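Local coordinates for protein acetyltransferase (PDB 4ZBG) that binds acetyl coenzyme A and probably catalyses transfer of its acetyl group to an amine of an acceptor substrate, at residues A[19-24]-A[62-67]; A[42-47]-A[51-56]; A[107-112]-A[153-158]. One frame throughout, in Å; residues are numbered along the deposited sequence.

Interaction 1. Residues A[19-24]-A[62-67]; sequences AAEIRQ and DGQVLG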
loop_
_atom_site.group_PDB
_atom_site.type_symbol
_atom_site.label_atom_id
_atom_site.label_comp_id
_atom_site.label_asym_id
_atom_site.label_seq_id
_atom_site.Cartn_x
_atom_site.Cartn_y
_atom_site.Cartn_z
ATOM N N ALA A 19 11.240 4.805 9.524
ATOM C CA ALA A 19 10.311 3.818 10.074
ATOM C C ALA A 19 9.381 4.391 11.144
ATOM O O ALA A 19 8.177 4.124 11.141
ATOM C CB ALA A 19 11.068 2.601 10.607
ATOM N N ALA A 20 9.928 5.181 12.059
ATOM C CA ALA A 20 9.121 5.715 13.148
ATOM C C ALA A 20 8.074 6.668 12.609
ATOM O O ALA A 20 6.913 6.602 12.985
ATOM C CB ALA A 20 9.997 6.405 14.188
ATOM N N GLU A 21 8.480 7.555 11.712
ATOM C CA GLU A 21 7.543 8.523 11.169
ATOM C C GLU A 21 6.457 7.885 10.297
ATOM O O GLU A 21 5.294 8.294 10.335
ATOM C CB GLU A 21 8.277 9.596 10.391
ATOM C CG GLU A 21 7.377 10.735 10.058
ATOM C CD GLU A 21 8.125 11.985 9.687
ATOM O OE1 GLU A 21 9.365 12.025 9.825
ATOM O OE2 GLU A 21 7.463 12.939 9.273
ATOM N N ILE A 22 6.834 6.887 9.503
ATOM C CA ILE A 22 5.851 6.146 8.719
ATOM C C ILE A 22 4.797 5.566 9.653
ATOM O O ILE A 22 3.597 5.627 9.375
ATOM C CB ILE A 22 6.527 5.038 7.885
ATOM C CG1 ILE A 22 7.294 5.643 6.706
ATOM C CG2 ILE A 22 5.501 4.003 7.415
ATOM C CD1 ILE A 22 8.205 4.662 6.008
ATOM N N ARG A 23 5.239 4.986 10.764
ATOM C CA ARG A 23 4.291 4.372 11.676
ATOM C C ARG A 23 3.408 5.415 12.354
ATOM O O ARG A 23 2.221 5.202 12.545
ATOM C CB ARG A 23 5.003 3.493 12.701
ATOM C CG ARG A 23 4.046 2.798 13.648
ATOM C CD ARG A 23 4.661 1.544 14.193
ATOM N NE ARG A 23 3.798 0.912 15.180
ATOM C CZ ARG A 23 3.993 -0.305 15.665
ATOM N NH1 ARG A 23 4.991 -1.059 15.213
ATOM N NH2 ARG A 23 3.166 -0.776 16.584
ATOM N N GLN A 24 3.982 6.571 12.661
ATOM C CA GLN A 24 3.205 7.665 13.239
ATOM C C GLN A 24 2.103 8.143 12.288
ATOM O O GLN A 24 0.963 8.359 12.695
ATOM C CB GLN A 24 4.132 8.824 13.592
ATOM C CG GLN A 24 3.440 10.038 14.183
ATOM C CD GLN A 24 4.365 11.242 14.295
ATOM O OE1 GLN A 24 5.581 11.133 14.110
ATOM N NE2 GLN A 24 3.788 12.403 14.585
ATOM N N ASP A 62 8.770 19.354 3.054
ATOM C CA ASP A 62 9.466 20.046 4.141
ATOM C C ASP A 62 10.035 19.066 5.171
ATOM O O ASP A 62 10.040 19.339 6.374
ATOM C CB ASP A 62 8.547 21.077 4.809
ATOM C CG ASP A 62 8.237 22.249 3.902
ATOM O OD1 ASP A 62 9.155 22.695 3.182
ATOM O OD2 ASP A 62 7.083 22.724 3.906
ATOM N N GLY A 63 10.508 17.920 4.687
ATOM C CA GLY A 63 11.120 16.921 5.542
ATOM C C GLY A 63 10.161 16.094 6.377
ATOM O O GLY A 63 10.598 15.274 7.179
ATOM N N GLN A 64 8.860 16.300 6.184
ATOM C CA GLN A 64 7.832 15.569 6.924
ATOM C C GLN A 64 7.156 14.541 6.022
ATOM O O GLN A 64 6.858 14.830 4.863
ATOM C CB GLN A 64 6.776 16.538 7.463
ATOM C CG GLN A 64 5.647 15.862 8.240
ATOM C CD GLN A 64 4.599 16.839 8.743
ATOM O OE1 GLN A 64 4.153 16.766 9.894
ATOM N NE2 GLN A 64 4.204 17.760 7.892
ATOM N N VAL A 65 6.926 13.346 6.553
ATOM C CA VAL A 65 6.152 12.337 5.835
ATOM C C VAL A 65 4.680 12.720 5.897
ATOM O O VAL A 65 4.107 12.811 6.980
ATOM C CB VAL A 65 6.372 10.922 6.401
ATOM C CG1 VAL A 65 5.454 9.929 5.703
ATOM C CG2 VAL A 65 7.832 10.499 6.262
ATOM N N LEU A 66 4.067 12.948 4.740
ATOM C CA LEU A 66 2.643 13.264 4.678
ATOM C C LEU A 66 1.782 12.037 4.417
ATOM O O LEU A 66 0.593 12.045 4.703
ATOM C CB LEU A 66 2.370 14.272 3.569
ATOM C CG LEU A 66 3.077 15.619 3.645
ATOM C CD1 LEU A 66 2.564 16.483 2.513
ATOM C CD2 LEU A 66 2.846 16.288 4.995
ATOM N N GLY A 67 2.378 11.004 3.833
ATOM C CA GLY A 67 1.629 9.829 3.451
ATOM C C GLY A 67 2.564 8.687 3.176
ATOM O O GLY A 67 3.760 8.896 2.957
HETATM O O HOH W 1 4.806 12.997 9.689
HETATM O O HOH W 2 10.346 14.732 9.854
#
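Glu21 in the first turn of helix 19-30 comes up to Val65 near the start of strand 64-76, their CA atoms 6.7 Å apart, at the place where the chain leaves the turn through Gly63 and enters the strand. On the helix side Glu21 carries most of the contact. With CG anti to the backbone N (chi1 -169°) and the chain extended beyond it, the carboxylate is delivered to the strand backbone. There OE2 accepts a hydrogen bond from Val65 N at 2.8 Å, nearly straight at the hydrogen (163°) but arriving from above the carboxylate plane, 57° out of it. The aliphatic part of the same side chain runs past Val65 in the opposite direction, with Glu21 CG 3.8 Å from Val65 CG2. Gln64 adds only a flank, its CG lying 3.6 Å from Glu21 OE2.

Two waters complete the polar network. One donates hydrogen bonds to Glu21 OE2 and to Val65 O, so that OE2 holds the amide of Val65 directly and its carbonyl through the water. The second water donates to Glu21 OE1 at 2.9 Å and also to Gly63 O. On the inner side, Val65 packs on Val58 of the adjoining strand, which Ile22 of the helix also touches.

A single acidic side chain thus joins the helix to the first residues of strand 64-76, just after the tight turn of the beta hairpin made by strands 55-61 and 64-76. Both carboxylate oxygens have hydrogen-bond donors, one a backbone N-H and two from water, and this would be expected to stabilise the charged form of Glu21.

Interaction 2. Residues A[42-47]-A[51-56]; sequences EIVDAL and KALTLS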
loop_
_atom_site.group_PDB
_atom_site.type_symbol
_atom_site.label_atom_id
_atom_site.label_comp_id
_atom_site.label_asym_id
_atom_site.label_seq_id
_atom_site.Cartn_x
_atom_site.Cartn_y
_atom_site.Cartn_z
ATOM N N GLU A 42 1.748 -1.715 13.095
ATOM C CA GLU A 42 2.369 -2.999 13.432
ATOM C C GLU A 42 2.605 -3.833 12.188
ATOM O O GLU A 42 3.638 -4.484 12.051
ATOM C CB GLU A 42 1.467 -3.824 14.354
ATOM C CG GLU A 42 1.284 -3.277 15.745
ATOM C CD GLU A 42 0.560 -4.241 16.668
ATOM O OE1 GLU A 42 0.639 -5.473 16.443
ATOM O OE2 GLU A 42 -0.091 -3.761 17.620
ATOM N N ILE A 43 1.617 -3.842 11.294
ATOM C CA ILE A 43 1.687 -4.654 10.091
ATOM C C ILE A 43 2.821 -4.195 9.190
ATOM O O ILE A 43 3.602 -5.005 8.700
ATOM C CB ILE A 43 0.334 -4.674 9.352
ATOM C CG1 ILE A 43 -0.699 -5.456 10.172
ATOM C CG2 ILE A 43 0.489 -5.255 7.940
ATOM C CD1 ILE A 43 -2.115 -5.267 9.695
ATOM N N VAL A 44 2.916 -2.889 8.961
ATOM C CA VAL A 44 4.000 -2.378 8.139
ATOM C C VAL A 44 5.346 -2.806 8.725
ATOM O O VAL A 44 6.232 -3.271 8.002
ATOM C CB VAL A 44 3.907 -0.845 7.964
ATOM C CG1 VAL A 44 5.165 -0.305 7.303
ATOM C CG2 VAL A 44 2.678 -0.468 7.148
ATOM N N ASP A 45 5.503 -2.647 10.039
ATOM C CA ASP A 45 6.774 -2.985 10.667
ATOM C C ASP A 45 7.062 -4.486 10.606
ATOM O O ASP A 45 8.213 -4.891 10.428
ATOM C CB ASP A 45 6.833 -2.471 12.109
ATOM C CG ASP A 45 7.010 -0.954 12.185
ATOM O OD1 ASP A 45 7.038 -0.284 11.127
ATOM O OD2 ASP A 45 7.103 -0.433 13.317
ATOM N N ALA A 46 6.021 -5.304 10.717
ATOM C CA ALA A 46 6.174 -6.752 10.629
ATOM C C ALA A 46 6.527 -7.195 9.207
ATOM O O ALA A 46 7.350 -8.089 9.028
ATOM C CB ALA A 46 4.919 -7.452 11.127
ATOM N N LEU A 47 5.907 -6.578 8.199
ATOM C CA LEU A 47 6.293 -6.827 6.806
ATOM C C LEU A 47 7.765 -6.505 6.595
ATOM O O LEU A 47 8.502 -7.288 6.001
ATOM C CB LEU A 47 5.435 -6.012 5.843
ATOM C CG LEU A 47 3.972 -6.418 5.691
ATOM C CD1 LEU A 47 3.266 -5.355 4.890
ATOM C CD2 LEU A 47 3.839 -7.780 5.021
ATOM N N LYS A 51 11.081 -9.084 5.622
ATOM C CA LYS A 51 11.555 -8.846 4.254
ATOM C C LYS A 51 10.437 -9.075 3.237
ATOM O O LYS A 51 10.681 -9.540 2.120
ATOM C CB LYS A 51 12.794 -9.696 3.923
ATOM C CG LYS A 51 13.972 -9.441 4.854
ATOM C CD LYS A 51 15.233 -10.138 4.355
ATOM C CE LYS A 51 16.301 -10.170 5.429
ATOM N NZ LYS A 51 17.604 -10.680 4.925
ATOM N N ALA A 52 9.215 -8.730 3.636
ATOM C CA ALA A 52 8.033 -8.891 2.788
ATOM C C ALA A 52 7.406 -7.547 2.425
ATOM O O ALA A 52 6.336 -7.501 1.824
ATOM C CB ALA A 52 7.004 -9.789 3.469
ATOM N N LEU A 53 8.077 -6.459 2.788
ATOM C CA LEU A 53 7.637 -5.129 2.401
ATOM C C LEU A 53 8.244 -4.851 1.026
ATOM O O LEU A 53 9.332 -4.293 0.902
ATOM C CB LEU A 53 8.053 -4.101 3.459
ATOM C CG LEU A 53 7.535 -2.677 3.263
ATOM C CD1 LEU A 53 6.019 -2.636 3.114
ATOM C CD2 LEU A 53 7.975 -1.812 4.433
ATOM N N THR A 54 7.549 -5.308 -0.006
ATOM C CA THR A 54 8.071 -5.294 -1.362
ATOM C C THR A 54 8.376 -3.883 -1.821
ATOM O O THR A 54 9.423 -3.617 -2.418
ATOM C CB THR A 54 7.054 -5.903 -2.322
ATOM O OG1 THR A 54 6.702 -7.210 -1.860
ATOM C CG2 THR A 54 7.632 -5.996 -3.723
ATOM N N LEU A 55 7.448 -2.982 -1.538
ATOM C CA LEU A 55 7.594 -1.598 -1.927
ATOM C C LEU A 55 6.964 -0.728 -0.858
ATOM O O LEU A 55 5.859 -1.012 -0.390
ATOM C CB LEU A 55 6.926 -1.364 -3.284
ATOM C CG LEU A 55 7.055 0.044 -3.848
ATOM C CD1 LEU A 55 8.499 0.411 -4.096
ATOM C CD2 LEU A 55 6.253 0.148 -5.132
ATOM N N SER A 56 7.674 0.327 -0.470
ATOM C CA SER A 56 7.211 1.220 0.576
ATOM C C SER A 56 7.583 2.621 0.137
ATOM O O SER A 56 8.770 2.939 0.020
ATOM C CB SER A 56 7.900 0.872 1.890
ATOM O OG SER A 56 7.513 1.768 2.918
#
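Leu47, in the last turns of helix 40-49, lies against Ala52 with their CA atoms 4.8 Å apart, because the chain ends the helix in a Schellman motif and turns back beside it before strand 55-61 begins. Lys51, with positive phi, is the first residue to leave helical geometry. Leu47 O then receives Ala52 N at 2.9 Å in a hydrogen bond that is nearly straight at the hydrogen (162°), although the donor stands 26° off the carbonyl plane.

Around this backbone bond the apolar side chains close over the helix end. With CG anti to its carbonyl carbon (chi1 -70°), Leu47 extends its branched end so that Leu47 CD2 meets Ala52 CB at 4.1 Å. Nearer the backbone, Leu47 CB rests against Leu53 CB at 4.0 Å. Leu53, the centre of an inverse gamma turn, directs its branched end along the helix to the preceding turn, where its CD2 lies 4.3 Å from Val44 CG1 and 4.2 Å from Val44 O. Leu47 and Val44, one turn apart, therefore take the base and the tip of the same leucine.

Beyond the two segments, strand 64-76 backs this packing: Leu47 touches Ser72, Leu53 touches Ala70 and Val44 touches His68. His167 of the C-terminal part packs on both Leu47 and Ala52.

Chemically, Leu47 O, near the helix end, is taken up by the N-H of Ala52, and Leu47, Leu53 and Val44 form an apolar strip along this side of the helix. The motif ends helix 40-49 and turns the chain toward strand 55-61; the side chain of Val44 is about 9 Å from the bound acetyl coenzyme A.

Interaction 3. Residues A[107-112]-A[153-158]; sequences EGLAQL and LAFGPD
Leu109 and Leu153 reach for each other tip to tip, their closest methyls, Leu109 CD1 and Leu153 CD2, 3.8 Å apart. In Leu153 the CG is anti to the backbone N (chi1 170°), which sends its CD2 toward the helix. The same Leu153 methyl also approaches the other branch of the helix leucine, since Leu109 CD2 is 4.1 Å from Leu153 CD2, which places it close to both ends of the fork.

Phe155, just past the end of the strand, comes in beside this pair and reaches the helix with the far end of its ring. Its CZ approaches Leu109 CD2 at 4.2 Å and lies 4.0 Å from Leu109 O. One turn along the helix, Leu112 meets the neighbouring ring atom, with its CB 4.2 Å from Phe155 CE2. The contact between the segments is carried by apolar packing, with no hydrogen bond passing between them.

Leu109 and Leu112 also pack on Phe71 of strand 64-76, and Phe134 touches both Leu109 and Leu153. The backbone of Leu153 is hydrogen-bonded to Cys120 of strand 119-122, and that of Phe155 to Arg118. Helix 100-114 thus packs on strand 64-76 through Phe71 and on the end of strand 151-154 and the loop after it.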
loop_
_atom_site.group_PDB
_atom_site.type_symbol
_atom_site.label_atom_id
_atom_site.label_comp_id
_atom_site.label_asym_id
_atom_site.label_seq_id
_atom_site.Cartn_x
_atom_site.Cartn_y
_atom_site.Cartn_z
ATOM N N GLU A 107 1.957 5.955 -8.298
ATOM C CA GLU A 107 3.390 5.752 -8.368
ATOM C C GLU A 107 3.786 4.335 -7.925
ATOM O O GLU A 107 4.640 3.694 -8.550
ATOM C CB GLU A 107 4.123 6.839 -7.583
ATOM C CG GLU A 107 5.625 6.720 -7.652
ATOM C CD GLU A 107 6.178 6.762 -9.062
ATOM O OE1 GLU A 107 5.568 7.385 -9.969
ATOM O OE2 GLU A 107 7.257 6.172 -9.252
ATOM N N GLY A 108 3.162 3.835 -6.862
ATOM C CA GLY A 108 3.426 2.477 -6.420
ATOM C C GLY A 108 3.088 1.435 -7.467
ATOM O O GLY A 108 3.867 0.508 -7.720
ATOM N N LEU A 109 1.925 1.587 -8.096
ATOM C CA LEU A 109 1.523 0.658 -9.147
ATOM C C LEU A 109 2.490 0.718 -10.325
ATOM O O LEU A 109 2.834 -0.312 -10.902
ATOM C CB LEU A 109 0.104 0.956 -9.610
ATOM C CG LEU A 109 -0.976 0.709 -8.558
ATOM C CD1 LEU A 109 -2.300 1.245 -9.079
ATOM C CD2 LEU A 109 -1.082 -0.766 -8.195
ATOM N N ALA A 110 2.938 1.922 -10.672
ATOM C CA ALA A 110 3.863 2.077 -11.790
ATOM C C ALA A 110 5.176 1.367 -11.483
ATOM O O ALA A 110 5.763 0.716 -12.348
ATOM C CB ALA A 110 4.089 3.549 -12.106
ATOM N N GLN A 111 5.627 1.465 -10.237
ATOM C CA GLN A 111 6.871 0.815 -9.854
ATOM C C GLN A 111 6.744 -0.707 -9.830
ATOM O O GLN A 111 7.653 -1.417 -10.264
ATOM C CB GLN A 111 7.406 1.389 -8.542
ATOM C CG GLN A 111 7.910 2.815 -8.727
ATOM C CD GLN A 111 8.706 3.325 -7.555
ATOM O OE1 GLN A 111 9.407 2.567 -6.884
ATOM N NE2 GLN A 111 8.601 4.625 -7.295
ATOM N N LEU A 112 5.607 -1.212 -9.361
ATOM C CA LEU A 112 5.358 -2.653 -9.428
ATOM C C LEU A 112 5.347 -3.149 -10.862
ATOM O O LEU A 112 5.991 -4.149 -11.176
ATOM C CB LEU A 112 4.024 -3.022 -8.796
ATOM C CG LEU A 112 3.926 -3.129 -7.280
ATOM C CD1 LEU A 112 2.526 -3.602 -6.921
ATOM C CD2 LEU A 112 4.983 -4.065 -6.701
ATOM N N LEU A 153 -6.317 -5.490 -10.152
ATOM C CA LEU A 153 -5.725 -4.801 -11.290
ATOM C C LEU A 153 -4.677 -5.729 -11.895
ATOM O O LEU A 153 -3.643 -5.997 -11.278
ATOM C CB LEU A 153 -5.082 -3.480 -10.858
ATOM C CG LEU A 153 -4.224 -2.763 -11.906
ATOM C CD1 LEU A 153 -5.036 -2.409 -13.148
ATOM C CD2 LEU A 153 -3.596 -1.508 -11.324
ATOM N N ALA A 154 -4.955 -6.236 -13.093
ATOM C CA ALA A 154 -4.037 -7.148 -13.760
ATOM C C ALA A 154 -3.119 -6.357 -14.675
ATOM O O ALA A 154 -3.576 -5.477 -15.407
ATOM C CB ALA A 154 -4.813 -8.181 -14.569
ATOM N N PHE A 155 -1.827 -6.660 -14.638
ATOM C CA PHE A 155 -0.875 -5.995 -15.527
ATOM C C PHE A 155 -0.713 -6.746 -16.846
ATOM O O PHE A 155 -0.244 -6.188 -17.835
ATOM C CB PHE A 155 0.468 -5.799 -14.825
ATOM C CG PHE A 155 0.384 -4.917 -13.611
ATOM C CD1 PHE A 155 -0.449 -3.811 -13.601
ATOM C CD2 PHE A 155 1.121 -5.205 -12.473
ATOM C CE1 PHE A 155 -0.535 -2.995 -12.483
ATOM C CE2 PHE A 155 1.040 -4.394 -11.353
ATOM C CZ PHE A 155 0.212 -3.287 -11.360
ATOM N N GLY A 156 -1.116 -8.011 -16.842
ATOM C CA GLY A 156 -1.185 -8.828 -18.038
ATOM C C GLY A 156 -2.488 -9.606 -18.031
ATOM O O GLY A 156 -3.564 -9.009 -17.983
ATOM N N PRO A 157 -2.403 -10.944 -18.061
ATOM C CA PRO A 157 -3.604 -11.783 -17.978
ATOM C C PRO A 157 -4.373 -11.561 -16.680
ATOM O O PRO A 157 -3.796 -11.108 -15.684
ATOM C CB PRO A 157 -3.040 -13.206 -18.016
ATOM C CG PRO A 157 -1.725 -13.076 -18.695
ATOM C CD PRO A 157 -1.185 -11.745 -18.267
ATOM N N ASP A 158 -5.665 -11.875 -16.692
ATOM C CA ASP A 158 -6.501 -11.685 -15.515
ATOM C C ASP A 158 -6.016 -12.538 -14.358
ATOM O O ASP A 158 -5.301 -13.521 -14.551
ATOM C CB ASP A 158 -7.967 -11.983 -15.820
ATOM C CG ASP A 158 -8.615 -10.901 -16.659
ATOM O OD1 ASP A 158 -8.674 -9.743 -16.189
ATOM O OD2 ASP A 158 -9.067 -11.208 -17.781
#

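From the N terminus, helix 19-30 meets the start of strand 64-76 in interaction 1, closing a loop that contains helix 40-49 and strand 55-61. Interaction 2 is nested within that loop and closes a far shorter one, over the end of helix 40-49. The two touch directly through the salt bridge of Arg23 and Asp45, which ties the successive helices together. Interaction 3 follows in series, joining helix 100-114 to the end of strand 151-154 about 25 Å from interaction 1, centre to centre. It touches interaction 2 where Leu55 packs against Gly108 and Gln111. All three reach the same mixed sheet of the GNAT fold.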